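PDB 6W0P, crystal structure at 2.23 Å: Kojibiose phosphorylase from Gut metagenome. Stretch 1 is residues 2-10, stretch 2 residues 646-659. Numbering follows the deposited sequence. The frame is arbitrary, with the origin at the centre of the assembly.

Stretch 1 2-10: IKIPKRYLE
Stretch 2 (646-659) GFATRLDLDDYNNN

Residues 2-10 form an extended segment without regular helix or strand. Phi/psi run from -88/143 at Lys-3 through -120/152 at Ile-4 and -74/138 at Pro-5 to -108/81 at Lys-6; Tyr-8 breaks the run at -123/-7. Residues 646-659 are mostly loop and turn, with helical phi/psi at 651-653. A type I turn from Asp-652 to Asp-655 overlaps this segment, and a second runs from Asp-655 to Asn-658. They share Asp-655, which has positive phi (55/51). The two stretches run antiparallel: Lys-3 CA lies 5.4 Å from Tyr-656 CA, Lys-6 CA 4.8 Å from Asp-654 CA, and Leu-9 CA 7.4 Å from Leu-653 CA. One direct backbone hydrogen bond joins them, Lys-6 N to Asp-654 O at 2.9 Å and nearly linear (174°). Waters extend the link. Water 2 donates to Lys-6 O and Leu-653 O; water 1 accepts from Ile-4 N and donates to Tyr-656 O.

The Lys-6 side chain (m, p, p, t) folds back toward its own backbone. Lys-6 NZ donates to Ile-4 O (2.8 Å), Asp-655 O (2.9 Å) and Asn-658 OD1 (2.9 Å), tying the second turn to stretch 1. Lys-3 (m, t, t, t) is extended, and its NZ reaches Asn-657 OD1 at 2.7 Å.

Arg-7 (t, p, p) forms a two-pronged salt bridge with Asp-654 (m): NE to OD1 and NH2 to OD2, both 2.9 Å. Arg-650 (m, m, m) grips the same carboxylate, NE to Asp-654 OD2 at 2.8 Å and NH2 to Asp-654 OD1 at 2.9 Å. Both guanidinium groups bind the Asp-654 carboxylate, which can partly offset their like charges; Arg-7 NE lies 3.3 Å from Arg-650 NH2, and these two donors do not bond.

Tyr-656 (m) lays one ring face against the Ile-4/Pro-5 peptide; Pro-5 CB is 3.7 Å from Tyr-656 CZ. Leu-9 CD1 meets Leu-653 CD2 at 4.4 Å.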

# COMPACT_ATOMS: atom_id res chain seq x y z
N ILE A 2 11.92 -15.26 23.07
CA ILE A 2 11.85 -15.05 24.55
C ILE A 2 12.25 -13.60 24.85
O ILE A 2 13.36 -13.18 24.49
CB ILE A 2 12.67 -16.08 25.35
CG1 ILE A 2 12.06 -17.49 25.24
CG2 ILE A 2 12.82 -15.65 26.81
CD1 ILE A 2 10.55 -17.57 25.43
N LYS A 3 11.32 -12.86 25.47
CA LYS A 3 11.49 -11.46 25.94
C LYS A 3 12.06 -11.48 27.36
O LYS A 3 11.66 -12.35 28.15
CB LYS A 3 10.14 -10.76 25.90
CG LYS A 3 9.47 -10.74 24.54
CD LYS A 3 8.09 -10.16 24.59
CE LYS A 3 7.49 -9.91 23.23
NZ LYS A 3 6.09 -9.45 23.38
N ILE A 4 12.93 -10.53 27.68
CA ILE A 4 13.63 -10.47 28.99
C ILE A 4 13.30 -9.16 29.71
O ILE A 4 12.98 -8.14 29.10
CB ILE A 4 15.15 -10.68 28.82
CG1 ILE A 4 15.81 -9.62 27.93
CG2 ILE A 4 15.42 -12.10 28.33
CD1 ILE A 4 17.25 -9.32 28.30
N PRO A 5 13.34 -9.20 31.06
CA PRO A 5 13.20 -7.99 31.87
C PRO A 5 14.46 -7.09 31.85
O PRO A 5 15.53 -7.60 31.88
CB PRO A 5 12.98 -8.55 33.29
CG PRO A 5 13.71 -9.89 33.29
CD PRO A 5 13.55 -10.41 31.87
N LYS A 6 14.26 -5.78 31.76
CA LYS A 6 15.25 -4.73 32.09
C LYS A 6 14.79 -4.08 33.39
O LYS A 6 14.14 -3.01 33.36
CB LYS A 6 15.40 -3.73 30.94
CG LYS A 6 16.27 -4.20 29.76
CD LYS A 6 15.65 -5.30 28.93
CE LYS A 6 14.36 -4.88 28.27
NZ LYS A 6 13.76 -5.96 27.45
N ARG A 7 15.10 -4.75 34.49
CA ARG A 7 14.68 -4.38 35.86
C ARG A 7 15.61 -3.27 36.37
O ARG A 7 16.73 -3.60 36.76
CB ARG A 7 14.77 -5.63 36.74
CG ARG A 7 14.57 -5.36 38.23
CD ARG A 7 13.17 -4.84 38.50
NE ARG A 7 12.18 -5.79 38.01
CZ ARG A 7 11.66 -6.81 38.71
NH1 ARG A 7 12.01 -7.02 39.97
NH2 ARG A 7 10.77 -7.60 38.13
N TYR A 8 15.16 -2.01 36.37
CA TYR A 8 15.95 -0.88 36.91
C TYR A 8 15.17 -0.15 38.01
O TYR A 8 15.81 0.73 38.66
CB TYR A 8 16.36 0.10 35.82
CG TYR A 8 15.28 1.03 35.30
CD1 TYR A 8 14.31 0.58 34.42
CD2 TYR A 8 15.25 2.36 35.65
CE1 TYR A 8 13.34 1.44 33.91
CE2 TYR A 8 14.29 3.23 35.16
CZ TYR A 8 13.32 2.77 34.28
OH TYR A 8 12.37 3.61 33.78
N LEU A 9 13.90 -0.50 38.24
CA LEU A 9 13.04 0.20 39.24
C LEU A 9 12.94 -0.62 40.53
O LEU A 9 12.91 -1.85 40.45
CB LEU A 9 11.67 0.50 38.63
CG LEU A 9 11.72 1.51 37.48
CD1 LEU A 9 10.37 1.65 36.80
CD2 LEU A 9 12.19 2.87 37.96
N GLU A 10 12.93 0.05 41.67
CA GLU A 10 12.74 -0.60 42.99
C GLU A 10 11.35 -1.25 43.03
O GLU A 10 10.38 -0.74 42.41
CB GLU A 10 12.90 0.39 44.13
CG GLU A 10 14.28 1.02 44.20
CD GLU A 10 15.46 0.09 43.96
OE1 GLU A 10 16.34 0.44 43.16
OE2 GLU A 10 15.48 -1.00 44.56
N GLY A 646 3.05 -15.51 32.85
CA GLY A 646 4.46 -15.06 32.85
C GLY A 646 4.62 -13.66 33.44
O GLY A 646 4.29 -13.46 34.61
N PHE A 647 5.06 -12.70 32.62
CA PHE A 647 5.40 -11.32 33.05
C PHE A 647 4.24 -10.35 32.77
O PHE A 647 4.49 -9.16 32.55
CB PHE A 647 6.69 -10.87 32.36
CG PHE A 647 6.72 -11.09 30.87
CD1 PHE A 647 6.20 -10.15 30.00
CD2 PHE A 647 7.27 -12.26 30.35
CE1 PHE A 647 6.22 -10.36 28.63
CE2 PHE A 647 7.29 -12.47 28.98
CZ PHE A 647 6.76 -11.52 28.12
N ALA A 648 3.00 -10.83 32.83
CA ALA A 648 1.78 -10.04 32.50
C ALA A 648 1.75 -8.70 33.25
O ALA A 648 1.32 -7.74 32.64
CB ALA A 648 0.55 -10.85 32.81
N THR A 649 2.18 -8.64 34.53
CA THR A 649 2.10 -7.41 35.36
C THR A 649 3.31 -6.50 35.14
O THR A 649 3.26 -5.35 35.69
CB THR A 649 1.97 -7.71 36.86
OG1 THR A 649 3.22 -8.16 37.37
CG2 THR A 649 0.89 -8.73 37.16
N ARG A 650 4.33 -6.95 34.38
CA ARG A 650 5.67 -6.31 34.29
C ARG A 650 6.00 -5.82 32.86
O ARG A 650 7.12 -5.33 32.66
CB ARG A 650 6.77 -7.30 34.72
CG ARG A 650 6.57 -7.92 36.10
CD ARG A 650 6.52 -6.87 37.20
NE ARG A 650 7.72 -6.05 37.20
CZ ARG A 650 8.06 -5.23 38.18
NH1 ARG A 650 7.29 -5.12 39.26
NH2 ARG A 650 9.18 -4.52 38.07
N LEU A 651 5.10 -5.95 31.89
CA LEU A 651 5.50 -5.70 30.49
C LEU A 651 6.09 -4.29 30.37
O LEU A 651 7.17 -4.17 29.75
CB LEU A 651 4.32 -5.91 29.54
CG LEU A 651 4.72 -5.92 28.06
CD1 LEU A 651 3.98 -7.02 27.32
CD2 LEU A 651 4.43 -4.58 27.40
N ASP A 652 5.43 -3.27 30.93
CA ASP A 652 5.94 -1.86 30.89
C ASP A 652 7.04 -1.63 31.95
O ASP A 652 8.11 -1.06 31.60
CB ASP A 652 4.79 -0.87 30.99
CG ASP A 652 3.98 -0.88 29.72
OD1 ASP A 652 4.59 -0.71 28.63
OD2 ASP A 652 2.77 -1.10 29.80
N LEU A 653 6.83 -2.02 33.21
CA LEU A 653 7.84 -1.68 34.27
C LEU A 653 9.23 -2.18 33.86
O LEU A 653 10.22 -1.45 34.09
CB LEU A 653 7.41 -2.27 35.61
CG LEU A 653 6.18 -1.64 36.24
CD1 LEU A 653 5.76 -2.42 37.45
CD2 LEU A 653 6.42 -0.19 36.64
N ASP A 654 9.32 -3.39 33.32
CA ASP A 654 10.61 -4.01 32.95
C ASP A 654 10.77 -4.03 31.42
O ASP A 654 11.70 -4.74 30.95
CB ASP A 654 10.75 -5.41 33.58
CG ASP A 654 10.51 -5.46 35.09
OD1 ASP A 654 10.89 -4.51 35.79
OD2 ASP A 654 9.93 -6.46 35.55
N ASP A 655 9.89 -3.37 30.66
CA ASP A 655 10.08 -3.03 29.21
C ASP A 655 10.38 -4.30 28.38
O ASP A 655 11.39 -4.29 27.61
CB ASP A 655 11.21 -1.99 29.07
CG ASP A 655 11.35 -1.27 27.73
OD1 ASP A 655 10.42 -1.38 26.86
OD2 ASP A 655 12.38 -0.57 27.55
N TYR A 656 9.56 -5.36 28.49
CA TYR A 656 9.78 -6.64 27.76
C TYR A 656 9.71 -6.45 26.23
O TYR A 656 10.39 -7.26 25.52
CB TYR A 656 8.79 -7.72 28.22
CG TYR A 656 9.15 -8.41 29.51
CD1 TYR A 656 8.91 -7.83 30.75
CD2 TYR A 656 9.72 -9.68 29.50
CE1 TYR A 656 9.22 -8.49 31.93
CE2 TYR A 656 10.03 -10.35 30.67
CZ TYR A 656 9.78 -9.76 31.89
OH TYR A 656 10.12 -10.40 33.04
N ASN A 657 8.92 -5.48 25.72
CA ASN A 657 8.75 -5.22 24.27
C ASN A 657 9.85 -4.27 23.74
O ASN A 657 9.88 -4.02 22.51
CB ASN A 657 7.34 -4.71 23.96
CG ASN A 657 6.28 -5.80 23.93
OD1 ASN A 657 6.51 -6.93 24.35
ND2 ASN A 657 5.10 -5.49 23.40
N ASN A 658 10.65 -3.67 24.63
CA ASN A 658 11.74 -2.71 24.31
C ASN A 658 11.20 -1.40 23.68
O ASN A 658 12.02 -0.64 23.18
CB ASN A 658 12.82 -3.36 23.44
CG ASN A 658 13.64 -4.38 24.20
OD1 ASN A 658 14.17 -4.10 25.27
ND2 ASN A 658 13.73 -5.58 23.67
N ASN A 659 9.92 -1.08 23.79
CA ASN A 659 9.37 0.18 23.22
C ASN A 659 8.48 0.90 24.26
O ASN A 659 7.63 1.70 23.86
CB ASN A 659 8.61 -0.09 21.92
CG ASN A 659 7.36 -0.94 22.15
OD1 ASN A 659 7.22 -1.55 23.21
ND2 ASN A 659 6.43 -0.96 21.20
O HOH W 1 12.69 -8.33 25.53
O HOH W 2 12.57 -1.37 31.98
O HOH W 3 11.98 -1.96 36.16
O HOH W 4 10.30 -3.18 40.28